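Local coordinates for BRAMP domain protein (Streptomyces davawensis, PDB 5MLD) that replaces the C-8 methyl group of riboflavin-5'-phosphate with an amino group from glutamate, yielding 8-demethyl-8-aminoriboflavin-5'-phosphate on the way to the antibiotic roseoflavin, at the interface of chains A and B and the interface of chains A and C. Coordinates in Å, arbitrary orientation; residue numbers count along the deposited sequence, not the author numbering. Chains: chain A/B/C, BRAMP domain protein.

Contact 1: the interface of chains A and B. Residues chain A 216, 220, 224; chain B 233-235.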
ATOM      1  N   ALA A 216     -12.979   3.366  26.530  1.00 20.67           N
ATOM      2  CA  ALA A 216     -11.615   3.669  26.944  1.00 25.23           C
ATOM      3  C   ALA A 216     -11.420   3.429  28.437  1.00 20.81           C
ATOM      4  O   ALA A 216     -10.351   2.994  28.867  1.00 24.40           O
ATOM      5  CB  ALA A 216     -11.276   5.120  26.597  1.00 27.34           C
ATOM      6  N   ARG A 220      -8.847   1.064  30.097  1.00 23.37           N
ATOM      7  CA  ARG A 220      -7.888   1.452  31.131  1.00 24.73           C
ATOM      8  C   ARG A 220      -7.924   0.473  32.295  1.00 28.12           C
ATOM      9  O   ARG A 220      -6.875   0.057  32.795  1.00 24.93           O
ATOM     10  CB  ARG A 220      -8.159   2.870  31.636  1.00 28.12           C
ATOM     11  CG  ARG A 220      -7.154   3.324  32.698  1.00 29.06           C
ATOM     12  CD  ARG A 220      -7.589   4.595  33.403  1.00 32.69           C
ATOM     13  NE  ARG A 220      -8.931   4.461  33.960  1.00 45.26           N
ATOM     14  CZ  ARG A 220      -9.951   5.261  33.668  1.00 42.90           C
ATOM     15  NH1 ARG A 220      -9.782   6.279  32.834  1.00 47.42           N
ATOM     16  NH2 ARG A 220     -11.139   5.043  34.220  1.00 49.97           N
ATOM     17  N   ASP A 224      -2.160  -1.889  31.403  1.00 25.80           N
ATOM     18  CA  ASP A 224      -1.043  -1.197  32.031  1.00 32.71           C
ATOM     19  C   ASP A 224      -0.881   0.192  31.431  1.00 36.16           C
ATOM     20  O   ASP A 224      -1.345   0.466  30.322  1.00 30.84           O
ATOM     21  CB  ASP A 224       0.269  -1.958  31.830  1.00 26.67           C
ATOM     22  CG  ASP A 224       0.220  -3.370  32.365  1.00 36.26           C
ATOM     23  OD1 ASP A 224      -0.624  -3.645  33.240  1.00 36.96           O
ATOM     24  OD2 ASP A 224       1.037  -4.197  31.906  1.00 41.05           O
TER
ATOM     25  N   VAL B 233      -3.354   6.497  29.476  1.00 28.25           N
ATOM     26  CA  VAL B 233      -4.480   5.579  29.563  1.00 27.32           C
ATOM     27  C   VAL B 233      -5.783   6.295  29.897  1.00 27.31           C
ATOM     28  O   VAL B 233      -6.787   5.635  30.179  1.00 29.49           O
ATOM     29  CB  VAL B 233      -4.196   4.455  30.575  1.00 27.06           C
ATOM     30  CG1 VAL B 233      -2.976   3.676  30.148  1.00 27.36           C
ATOM     31  CG2 VAL B 233      -3.996   5.039  31.977  1.00 28.37           C
ATOM     32  N   ASN B 234      -5.809   7.632  29.834  1.00 28.45           N
ATOM     33  CA  ASN B 234      -6.960   8.403  30.288  1.00 26.87           C
ATOM     34  C   ASN B 234      -7.723   9.070  29.151  1.00 30.87           C
ATOM     35  O   ASN B 234      -8.497  10.003  29.393  1.00 37.57           O
ATOM     36  CB  ASN B 234      -6.522   9.451  31.313  1.00 30.57           C
ATOM     37  CG  ASN B 234      -6.029   8.822  32.595  1.00 37.35           C
ATOM     38  OD1 ASN B 234      -4.852   8.930  32.942  1.00 46.65           O
ATOM     39  ND2 ASN B 234      -6.925   8.136  33.298  1.00 37.99           N
ATOM     40  N   THR B 235      -7.551   8.606  27.918  1.00 29.12           N
ATOM     41  CA  THR B 235      -8.255   9.248  26.822  1.00 29.21           C
ATOM     42  C   THR B 235      -8.742   8.215  25.814  1.00 24.72           C
ATOM     43  O   THR B 235      -8.058   7.211  25.567  1.00 25.11           O
ATOM     44  CB  THR B 235      -7.364  10.285  26.113  1.00 29.60           C
ATOM     45  OG1 THR B 235      -8.132  10.970  25.125  1.00 30.99           O
ATOM     46  CG2 THR B 235      -6.160   9.621  25.442  1.00 24.47           C
TER
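A:Arg220 lies across the backbone of B:Val233, and its aliphatic stem does most of the touching. The enzyme is a flavodoxin-like member of the SsuE family and a homotetramer, and here the C-terminal turn of helix 212-220 of one subunit meets a loop of another. The carbonyl O of B:Val233 points at the start of the stem, 3.4 Å from CB of A:Arg220, with CG and CD almost as near. The valine approaches the stem at about a right angle and sets its CG2 methyl 3.7 Å from CG of A:Arg220. Its other methyl, CG1, turns away to the loop beyond the helix, 3.6 Å from the carbonyl O of A:Asp224.

Further out, the guanidinium and the amide of B:Asn234 are neighbours with planes 35° apart. Their nitrogens face each other, NH1 of A:Arg220 lying 3.4 Å from ND2 of B:Asn234; as modelled both are donors, so the pair is read as packing. The arginine reaches this place because CG stands anti to the backbone N (chi1 -179°) and the chain then bends at chi3 (54°), which swings the guanidinium over toward the asparagine. One helical turn earlier, the methyl CB of A:Ala216 sits 4.0 Å from the carbonyl O of B:Thr235, a light contact beside the main one.

Contact 2: the interface of chains A and B. Residues chain A 226, 228, 250-252; chain B 228, 230, 249-251.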
ATOM      1  N   VAL A 226       2.319   1.400  31.112  1.00 26.72           N
ATOM      2  CA  VAL A 226       3.708   1.379  30.674  1.00 28.27           C
ATOM      3  C   VAL A 226       3.880   0.230  29.692  1.00 33.12           C
ATOM      4  O   VAL A 226       3.467  -0.900  29.966  1.00 35.58           O
ATOM      5  CB  VAL A 226       4.696   1.218  31.851  1.00 35.53           C
ATOM      6  CG1 VAL A 226       6.096   0.925  31.327  1.00 34.81           C
ATOM      7  CG2 VAL A 226       4.707   2.464  32.723  1.00 33.57           C
ATOM      8  N   ALA A 228       6.907  -1.878  27.972  1.00 32.36           N
ATOM      9  CA  ALA A 228       8.345  -2.095  28.067  1.00 28.23           C
ATOM     10  C   ALA A 228       8.682  -3.505  27.604  1.00 30.75           C
ATOM     11  O   ALA A 228       7.987  -4.461  27.956  1.00 39.66           O
ATOM     12  CB  ALA A 228       8.849  -1.864  29.498  1.00 36.17           C
ATOM     13  N   LYS A 250      10.884  -4.974  34.590  1.00 55.40           N
ATOM     14  CA  LYS A 250      10.185  -4.410  35.735  1.00 62.25           C
ATOM     15  C   LYS A 250      10.590  -2.947  35.886  1.00 65.83           C
ATOM     16  O   LYS A 250      11.763  -2.594  35.711  1.00 66.13           O
ATOM     17  CB  LYS A 250      10.471  -5.201  37.023  1.00 68.08           C
ATOM     18  CG  LYS A 250      11.921  -5.214  37.494  1.00 73.74           C
ATOM     19  CD  LYS A 250      12.035  -5.830  38.886  1.00 78.82           C
ATOM     20  CE  LYS A 250      11.398  -4.919  39.927  1.00 81.30           C
ATOM     21  NZ  LYS A 250      11.645  -3.481  39.637  1.00 82.71           N
ATOM     22  N   VAL A 251       9.613  -2.101  36.206  1.00 72.26           N
ATOM     23  CA  VAL A 251       9.758  -0.650  36.139  1.00 78.10           C
ATOM     24  C   VAL A 251      10.085  -0.101  37.522  1.00 84.53           C
ATOM     25  O   VAL A 251       9.502  -0.530  38.525  1.00 86.29           O
ATOM     26  CB  VAL A 251       8.478  -0.014  35.561  1.00 71.26           C
ATOM     27  CG1 VAL A 251       8.412   1.477  35.859  1.00 71.59           C
ATOM     28  CG2 VAL A 251       8.412  -0.271  34.062  1.00 64.43           C
ATOM     29  N   GLU A 252      11.020   0.859  37.561  1.00 88.37           N
ATOM     30  CA  GLU A 252      11.627   1.480  38.743  1.00 92.50           C
ATOM     31  C   GLU A 252      10.885   1.319  40.068  1.00 97.97           C
ATOM     32  O   GLU A 252      10.937   0.252  40.692  1.00100.88           O
ATOM     33  CB  GLU A 252      11.822   2.977  38.482  1.00 88.77           C
ATOM     34  CG  GLU A 252      13.226   3.484  38.782  1.00 90.14           C
ATOM     35  CD  GLU A 252      13.617   3.335  40.236  1.00 95.43           C
ATOM     36  OE1 GLU A 252      12.731   3.428  41.109  1.00101.03           O
ATOM     37  OE2 GLU A 252      14.817   3.124  40.504  1.00 97.25           O
TER
ATOM     38  N   ALA B 228      11.176   1.299  26.533  1.00 28.06           N
ATOM     39  CA  ALA B 228      10.157   1.560  27.539  1.00 34.04           C
ATOM     40  C   ALA B 228       9.570   2.953  27.345  1.00 33.38           C
ATOM     41  O   ALA B 228      10.307   3.917  27.119  1.00 37.28           O
ATOM     42  CB  ALA B 228      10.733   1.418  28.955  1.00 37.78           C
ATOM     43  N   ARG B 230       5.896   5.418  28.718  1.00 27.92           N
ATOM     44  CA  ARG B 230       4.612   5.526  29.386  1.00 29.98           C
ATOM     45  C   ARG B 230       3.498   5.745  28.368  1.00 30.44           C
ATOM     46  O   ARG B 230       3.710   6.246  27.257  1.00 28.88           O
ATOM     47  CB  ARG B 230       4.623   6.661  30.410  1.00 33.16           C
ATOM     48  CG  ARG B 230       5.586   6.393  31.537  1.00 39.31           C
ATOM     49  CD  ARG B 230       5.457   7.340  32.718  1.00 44.82           C
ATOM     50  NE  ARG B 230       6.494   7.025  33.698  1.00 48.22           N
ATOM     51  CZ  ARG B 230       6.413   6.032  34.582  1.00 49.03           C
ATOM     52  NH1 ARG B 230       5.332   5.261  34.619  1.00 46.93           N
ATOM     53  NH2 ARG B 230       7.411   5.807  35.426  1.00 48.90           N
ATOM     54  N   VAL B 249      10.341   6.519  31.797  1.00 52.99           N
ATOM     55  CA  VAL B 249      10.355   5.254  32.521  1.00 53.62           C
ATOM     56  C   VAL B 249      11.803   4.910  32.815  1.00 61.28           C
ATOM     57  O   VAL B 249      12.650   4.935  31.912  1.00 63.36           O
ATOM     58  CB  VAL B 249       9.693   4.123  31.715  1.00 49.58           C
ATOM     59  CG1 VAL B 249       9.359   2.944  32.626  1.00 50.51           C
ATOM     60  CG2 VAL B 249       8.470   4.621  31.004  1.00 44.56           C
ATOM     61  N   LYS B 250      12.095   4.592  34.067  1.00 65.38           N
ATOM     62  CA  LYS B 250      13.429   4.167  34.456  1.00 71.31           C
ATOM     63  C   LYS B 250      13.407   2.672  34.733  1.00 69.73           C
ATOM     64  O   LYS B 250      12.569   2.188  35.502  1.00 67.78           O
ATOM     65  CB  LYS B 250      13.925   4.958  35.669  1.00 72.68           C
ATOM     66  CG  LYS B 250      15.441   5.083  35.754  1.00 72.71           C
ATOM     67  CD  LYS B 250      16.078   5.512  34.427  1.00 74.97           C
ATOM     68  CE  LYS B 250      15.503   6.820  33.874  1.00 74.73           C
ATOM     69  NZ  LYS B 250      15.360   7.877  34.909  1.00 74.08           N
ATOM     70  N   VAL B 251      14.301   1.949  34.079  1.00 69.99           N
ATOM     71  CA  VAL B 251      14.399   0.504  34.212  1.00 77.35           C
ATOM     72  C   VAL B 251      15.463   0.188  35.252  1.00 81.07           C
ATOM     73  O   VAL B 251      16.381   0.981  35.495  1.00 80.85           O
ATOM     74  CB  VAL B 251      14.711  -0.157  32.852  1.00 70.30           C
ATOM     75  CG1 VAL B 251      13.807   0.433  31.777  1.00 64.39           C
ATOM     76  CG2 VAL B 251      16.180   0.023  32.485  1.00 72.51           C
TER
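Strand 226-230 of chain A runs antiparallel to the same strand of chain B, bridging A:Val226 with B:Arg230 and A:Ala228 with its own copy, while the C-terminal segments pair antiparallel at A:Val251 and B:Val251. The two-fold relation brings the methyl groups of A:Ala228 and B:Ala228 together, CB to CB at 3.8 Å, and the small side chains probably help the strands to lie close.

Valines pack above this pair. A:Val251 and B:Val249 cross at about a right angle, and CG1 of B:Val249 rests against both methyls of A:Val251, 3.6 Å from CG2. That branch of B:Val249 points into the contact because it stands anti to the backbone N (chi1 -164°); on another side this CG1 meets CG1 of A:Val226 at 4.1 Å. The second methyl of A:Val226, CG2, lies 3.4 Å from NH1 of B:Arg230, whose chain is extended from CG to NE and whose guanidinium carries CG2 of its own B:Val249 over one face.

At the outer end, A:Glu252 and B:Lys250 lie side by side, pointing the same way, and touch through their stems, CG of the glutamate 3.5 Å from CB of the lysine. Beneath them, the amide N of A:Glu252 donates to the carbonyl O of B:Lys250 at 2.9 Å.

Contact 3: the interface of chains A and C. Residues chain A 156-158, 195, 199; chain C 155, 199, 208.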
ATOM      1  N   VAL A 156     -18.160   3.188   5.688  1.00 20.08           N
ATOM      2  CA  VAL A 156     -17.938   2.964   4.269  1.00 18.53           C
ATOM      3  C   VAL A 156     -18.894   1.867   3.820  1.00 15.56           C
ATOM      4  O   VAL A 156     -18.813   0.738   4.316  1.00 18.93           O
ATOM      5  CB  VAL A 156     -16.478   2.580   3.982  1.00 18.83           C
ATOM      6  CG1 VAL A 156     -16.223   2.501   2.470  1.00 20.83           C
ATOM      7  CG2 VAL A 156     -15.550   3.603   4.627  1.00 20.58           C
ATOM      8  N   PRO A 157     -19.804   2.147   2.895  1.00 18.60           N
ATOM      9  CA  PRO A 157     -20.683   1.113   2.369  1.00 18.70           C
ATOM     10  C   PRO A 157     -19.918   0.222   1.409  1.00 17.65           C
ATOM     11  O   PRO A 157     -18.759   0.520   1.082  1.00 18.49           O
ATOM     12  CB  PRO A 157     -21.770   1.922   1.640  1.00 19.37           C
ATOM     13  CG  PRO A 157     -21.055   3.159   1.185  1.00 19.25           C
ATOM     14  CD  PRO A 157     -19.942   3.427   2.172  1.00 16.46           C
ATOM     15  N   PRO A 158     -20.507  -0.878   0.945  1.00 20.45           N
ATOM     16  CA  PRO A 158     -19.859  -1.653  -0.116  1.00 17.78           C
ATOM     17  C   PRO A 158     -19.812  -0.863  -1.406  1.00 16.34           C
ATOM     18  O   PRO A 158     -20.639   0.020  -1.655  1.00 17.43           O
ATOM     19  CB  PRO A 158     -20.763  -2.878  -0.276  1.00 19.24           C
ATOM     20  CG  PRO A 158     -22.096  -2.398   0.190  1.00 20.29           C
ATOM     21  CD  PRO A 158     -21.794  -1.478   1.339  1.00 19.37           C
ATOM     22  N   ASN A 195     -25.283   3.446  -2.726  1.00 17.60           N
ATOM     23  CA  ASN A 195     -24.953   2.842  -1.435  1.00 20.19           C
ATOM     24  C   ASN A 195     -24.575   3.887  -0.385  1.00 21.47           C
ATOM     25  O   ASN A 195     -25.002   3.779   0.770  1.00 17.68           O
ATOM     26  CB  ASN A 195     -23.818   1.820  -1.599  1.00 15.49           C
ATOM     27  CG  ASN A 195     -24.241   0.561  -2.326  1.00 19.02           C
ATOM     28  OD1 ASN A 195     -25.429   0.302  -2.524  1.00 21.38           O
ATOM     29  ND2 ASN A 195     -23.262  -0.249  -2.707  1.00 17.42           N
ATOM     30  N   LEU A 199     -26.744   4.399   3.158  1.00 19.34           N
ATOM     31  CA  LEU A 199     -26.131   4.342   4.479  1.00 18.32           C
ATOM     32  C   LEU A 199     -26.228   5.680   5.201  1.00 20.12           C
ATOM     33  O   LEU A 199     -26.358   5.714   6.434  1.00 20.51           O
ATOM     34  CB  LEU A 199     -24.682   3.883   4.345  1.00 17.28           C
ATOM     35  CG  LEU A 199     -23.862   3.666   5.614  1.00 19.55           C
ATOM     36  CD1 LEU A 199     -24.524   2.625   6.507  1.00 20.57           C
ATOM     37  CD2 LEU A 199     -22.466   3.203   5.255  1.00 15.63           C
TER
ATOM     38  N   SER C 155     -19.986  -3.768   4.527  1.00 19.66           N
ATOM     39  CA  SER C 155     -19.913  -2.409   5.032  1.00 18.37           C
ATOM     40  C   SER C 155     -18.959  -2.366   6.212  1.00 19.06           C
ATOM     41  O   SER C 155     -18.833  -3.336   6.967  1.00 20.91           O
ATOM     42  CB  SER C 155     -21.292  -1.920   5.470  1.00 19.25           C
ATOM     43  OG  SER C 155     -22.212  -1.968   4.396  1.00 19.76           O
ATOM     44  N   LEU C 199     -23.648  -1.736  13.510  1.00 25.08           N
ATOM     45  CA  LEU C 199     -23.915  -1.668  12.079  1.00 21.67           C
ATOM     46  C   LEU C 199     -24.585  -2.950  11.593  1.00 21.55           C
ATOM     47  O   LEU C 199     -25.467  -2.904  10.729  1.00 23.24           O
ATOM     48  CB  LEU C 199     -22.620  -1.388  11.318  1.00 20.89           C
ATOM     49  CG  LEU C 199     -22.765  -1.137   9.816  1.00 20.33           C
ATOM     50  CD1 LEU C 199     -23.727   0.034   9.571  1.00 20.99           C
ATOM     51  CD2 LEU C 199     -21.396  -0.849   9.222  1.00 20.69           C
ATOM     52  N   TYR C 208     -29.454  -2.504   2.396  1.00 23.87           N
ATOM     53  CA  TYR C 208     -29.395  -1.837   1.104  1.00 23.97           C
ATOM     54  C   TYR C 208     -30.479  -2.405   0.196  1.00 23.79           C
ATOM     55  O   TYR C 208     -30.692  -3.621   0.150  1.00 25.00           O
ATOM     56  CB  TYR C 208     -28.019  -2.027   0.450  1.00 23.95           C
ATOM     57  CG  TYR C 208     -26.879  -1.460   1.271  1.00 21.65           C
ATOM     58  CD1 TYR C 208     -26.597  -0.096   1.246  1.00 22.34           C
ATOM     59  CD2 TYR C 208     -26.074  -2.288   2.048  1.00 21.45           C
ATOM     60  CE1 TYR C 208     -25.560   0.439   2.000  1.00 24.63           C
ATOM     61  CE2 TYR C 208     -25.029  -1.770   2.807  1.00 19.17           C
ATOM     62  CZ  TYR C 208     -24.773  -0.401   2.774  1.00 19.16           C
ATOM     63  OH  TYR C 208     -23.763   0.132   3.538  1.00 22.06           O
TER
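From chain C, the loop carrying C:Tyr208 and the loop at C:Ser155 come up against the loop A:Val156 to A:Pro158 and one side of helix 183-205 of chain A; the two copies of that helix also touch through their leucines. C:Tyr208 is the main intruder: its hydroxyl end meets the two prolines, while its CE1 side faces the helix.

CD of A:Pro158 lies 3.5 Å from CZ of C:Tyr208, and CG of the same proline reaches toward CE2, so the pyrrolidine leans over the CZ-CE2 rim. CB of A:Pro157 approaches the phenol end, 3.3 Å from OH of C:Tyr208. On the helix, the backbone carbonyl O of A:Asn195 comes within 3.6 Å of CE1 of C:Tyr208, while the side-chain amide of this asparagine stands 50° from the ring plane. CD2 of A:Leu199 packs near the hydroxyl, and its CD1 turns to the opposing leucine, 4.1 Å from CD1 of C:Leu199, the two side chains crossing at about a right angle.

Hydrogen bonds within each chain brace the residues that touch. ND2 of A:Asn195 donates to the carbonyl O of A:Pro158 at 2.8 Å, coming from above the carbonyl plane, and ties helix to proline loop. In chain C, the serine hydroxyl is placed by a chi1 of -59°, with OG anti to the carbonyl carbon; it lies in the plane of the tyrosine ring, at its edge, where OG of C:Ser155 and OH of C:Tyr208 share a hydrogen bond of 2.7 Å.

Contact 4: the interface of chains A and C. Residues chain A 199, 202-203, 206-208; chain C 198-199, 202.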
ATOM      1  N   LEU A 199     -26.744   4.399   3.158  1.00 19.34           N
ATOM      2  CA  LEU A 199     -26.131   4.342   4.479  1.00 18.32           C
ATOM      3  C   LEU A 199     -26.228   5.680   5.201  1.00 20.12           C
ATOM      4  O   LEU A 199     -26.358   5.714   6.434  1.00 20.51           O
ATOM      5  CB  LEU A 199     -24.682   3.883   4.345  1.00 17.28           C
ATOM      6  CG  LEU A 199     -23.862   3.666   5.614  1.00 19.55           C
ATOM      7  CD1 LEU A 199     -24.524   2.625   6.507  1.00 20.57           C
ATOM      8  CD2 LEU A 199     -22.466   3.203   5.255  1.00 15.63           C
ATOM      9  N   MET A 202     -29.654   5.794   6.671  1.00 24.92           N
ATOM     10  CA  MET A 202     -29.643   4.895   7.824  1.00 23.11           C
ATOM     11  C   MET A 202     -29.030   5.561   9.048  1.00 28.91           C
ATOM     12  O   MET A 202     -29.615   5.548  10.138  1.00 28.91           O
ATOM     13  CB  MET A 202     -28.863   3.621   7.501  1.00 22.82           C
ATOM     14  CG  MET A 202     -29.490   2.682   6.499  1.00 24.05           C
ATOM     15  SD  MET A 202     -28.325   1.322   6.208  1.00 26.34           S
ATOM     16  CE  MET A 202     -28.355   0.488   7.795  1.00 28.13           C
ATOM     17  N   LEU A 203     -27.825   6.121   8.900  1.00 21.79           N
ATOM     18  CA  LEU A 203     -27.135   6.670  10.059  1.00 23.69           C
ATOM     19  C   LEU A 203     -27.798   7.936  10.576  1.00 29.63           C
ATOM     20  O   LEU A 203     -27.630   8.272  11.754  1.00 29.01           O
ATOM     21  CB  LEU A 203     -25.668   6.933   9.710  1.00 20.87           C
ATOM     22  CG  LEU A 203     -24.810   5.678   9.591  1.00 22.44           C
ATOM     23  CD1 LEU A 203     -23.440   6.049   9.047  1.00 22.32           C
ATOM     24  CD2 LEU A 203     -24.668   5.000  10.945  1.00 25.43           C
ATOM     25  N   THR A 206     -30.546   6.103  12.767  1.00 24.73           N
ATOM     26  CA  THR A 206     -30.061   5.239  13.848  1.00 27.56           C
ATOM     27  C   THR A 206     -28.549   5.382  13.963  1.00 29.77           C
ATOM     28  O   THR A 206     -27.795   4.491  13.551  1.00 27.37           O
ATOM     29  CB  THR A 206     -30.464   3.778  13.622  1.00 29.97           C
ATOM     30  OG1 THR A 206     -29.695   3.222  12.551  1.00 39.59           O
ATOM     31  CG2 THR A 206     -31.924   3.683  13.243  1.00 28.64           C
ATOM     32  N   PRO A 207     -28.071   6.490  14.524  1.00 24.12           N
ATOM     33  CA  PRO A 207     -26.626   6.681  14.670  1.00 24.23           C
ATOM     34  C   PRO A 207     -26.016   5.660  15.617  1.00 28.19           C
ATOM     35  O   PRO A 207     -26.707   5.040  16.428  1.00 26.63           O
ATOM     36  CB  PRO A 207     -26.513   8.095  15.241  1.00 27.46           C
ATOM     37  CG  PRO A 207     -27.833   8.329  15.923  1.00 29.53           C
ATOM     38  CD  PRO A 207     -28.835   7.631  15.054  1.00 27.90           C
ATOM     39  N   TYR A 208     -24.695   5.486  15.499  1.00 23.07           N
ATOM     40  CA  TYR A 208     -23.961   4.718  16.499  1.00 21.03           C
ATOM     41  C   TYR A 208     -24.225   5.328  17.870  1.00 26.93           C
ATOM     42  O   TYR A 208     -24.277   6.554  18.010  1.00 24.36           O
ATOM     43  CB  TYR A 208     -22.451   4.711  16.201  1.00 25.36           C
ATOM     44  CG  TYR A 208     -22.091   4.049  14.887  1.00 24.41           C
ATOM     45  CD1 TYR A 208     -21.999   2.661  14.781  1.00 26.29           C
ATOM     46  CD2 TYR A 208     -21.857   4.807  13.743  1.00 22.32           C
ATOM     47  CE1 TYR A 208     -21.686   2.052  13.571  1.00 23.15           C
ATOM     48  CE2 TYR A 208     -21.552   4.213  12.540  1.00 19.30           C
ATOM     49  CZ  TYR A 208     -21.461   2.844  12.449  1.00 23.18           C
ATOM     50  OH  TYR A 208     -21.160   2.255  11.238  1.00 22.69           O
TER
ATOM     51  N   HIS C 198     -23.271  -2.729  16.138  1.00 22.80           N
ATOM     52  CA  HIS C 198     -24.323  -1.767  15.848  1.00 25.81           C
ATOM     53  C   HIS C 198     -24.669  -1.781  14.370  1.00 23.97           C
ATOM     54  O   HIS C 198     -25.844  -1.826  13.996  1.00 24.10           O
ATOM     55  CB  HIS C 198     -23.912  -0.359  16.277  1.00 27.54           C
ATOM     56  CG  HIS C 198     -24.965   0.668  16.007  1.00 29.99           C
ATOM     57  ND1 HIS C 198     -25.968   0.958  16.908  1.00 29.69           N
ATOM     58  CD2 HIS C 198     -25.195   1.448  14.924  1.00 25.06           C
ATOM     59  CE1 HIS C 198     -26.754   1.891  16.401  1.00 31.41           C
ATOM     60  NE2 HIS C 198     -26.311   2.201  15.193  1.00 28.67           N
ATOM     61  N   LEU C 199     -23.648  -1.736  13.510  1.00 25.08           N
ATOM     62  CA  LEU C 199     -23.915  -1.668  12.079  1.00 21.67           C
ATOM     63  C   LEU C 199     -24.585  -2.950  11.593  1.00 21.55           C
ATOM     64  O   LEU C 199     -25.467  -2.904  10.729  1.00 23.24           O
ATOM     65  CB  LEU C 199     -22.620  -1.388  11.318  1.00 20.89           C
ATOM     66  CG  LEU C 199     -22.765  -1.137   9.816  1.00 20.33           C
ATOM     67  CD1 LEU C 199     -23.727   0.034   9.571  1.00 20.99           C
ATOM     68  CD2 LEU C 199     -21.396  -0.849   9.222  1.00 20.69           C
ATOM     69  N   MET C 202     -28.221  -2.602  12.380  1.00 22.75           N
ATOM     70  CA  MET C 202     -28.846  -1.678  11.436  1.00 24.73           C
ATOM     71  C   MET C 202     -29.142  -2.366  10.112  1.00 22.90           C
ATOM     72  O   MET C 202     -30.247  -2.248   9.570  1.00 26.67           O
ATOM     73  CB  MET C 202     -27.938  -0.470  11.197  1.00 25.71           C
ATOM     74  CG  MET C 202     -27.635   0.373  12.393  1.00 27.91           C
ATOM     75  SD  MET C 202     -26.433   1.631  11.911  1.00 28.99           S
ATOM     76  CE  MET C 202     -27.351   2.531  10.671  1.00 27.07           C
TER
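NE2 of C:His198 reaches two backbone carbonyls of chain A, those of A:Thr206 and A:Pro207. NE2 of C:His198 donates to the backbone O of A:Thr206 at 3.2 Å, nearly straight at the hydrogen (170°); the acceptor lies in the imidazole plane, though the nitrogen stands above the carbonyl plane. O of A:Pro207 is 3.1 Å from the same NE2, a second possible acceptor for one N-H. In this SsuE-family tetramer the contact joins helix 183-205 of chain C to the same helix of chain A and the loop that follows it.

CA of A:Tyr208 sits over one face of the imidazole, offset toward the rim, and CD1 of the tyrosine lies 3.4 Å from CD2 of the histidine. With CG anti to the backbone N (chi1 180°), the histidine extends from its helix to meet this loop. OH of A:Tyr208 lies 3.7 Å from CD2 of C:Leu199.

C:Met202 buries the most surface here. Its chain slides past A:Thr206 in the opposite direction and bends at chi3 (62°), laying its CE methyl beside the threonine and 3.7 Å from CD2 of A:Leu203; the two side chains cross at about a right angle. A:Met202 answers across the two-fold, its CE methyl 3.6 Å from CB of C:Met202.

Two separate two-fold interfaces are sampled. Contacts 1 and 2, with C-alpha centres about 17 Å apart, belong to the A-B pairing and use the C-terminal part of the chain: helix 212-220, strand 226-230, the loop 233-235 and the tail. Contacts 3 and 4 belong to the A-C pairing, have their C-alpha centres about 10 Å apart and share A:Leu199 and C:Leu199; helix 183-205 and the tyrosine loop serve both, from opposite chains. Between the two pairs the centres are 27 to 44 Å apart, so each subunit offers distinct surfaces to different neighbours, which fits the homotetramer.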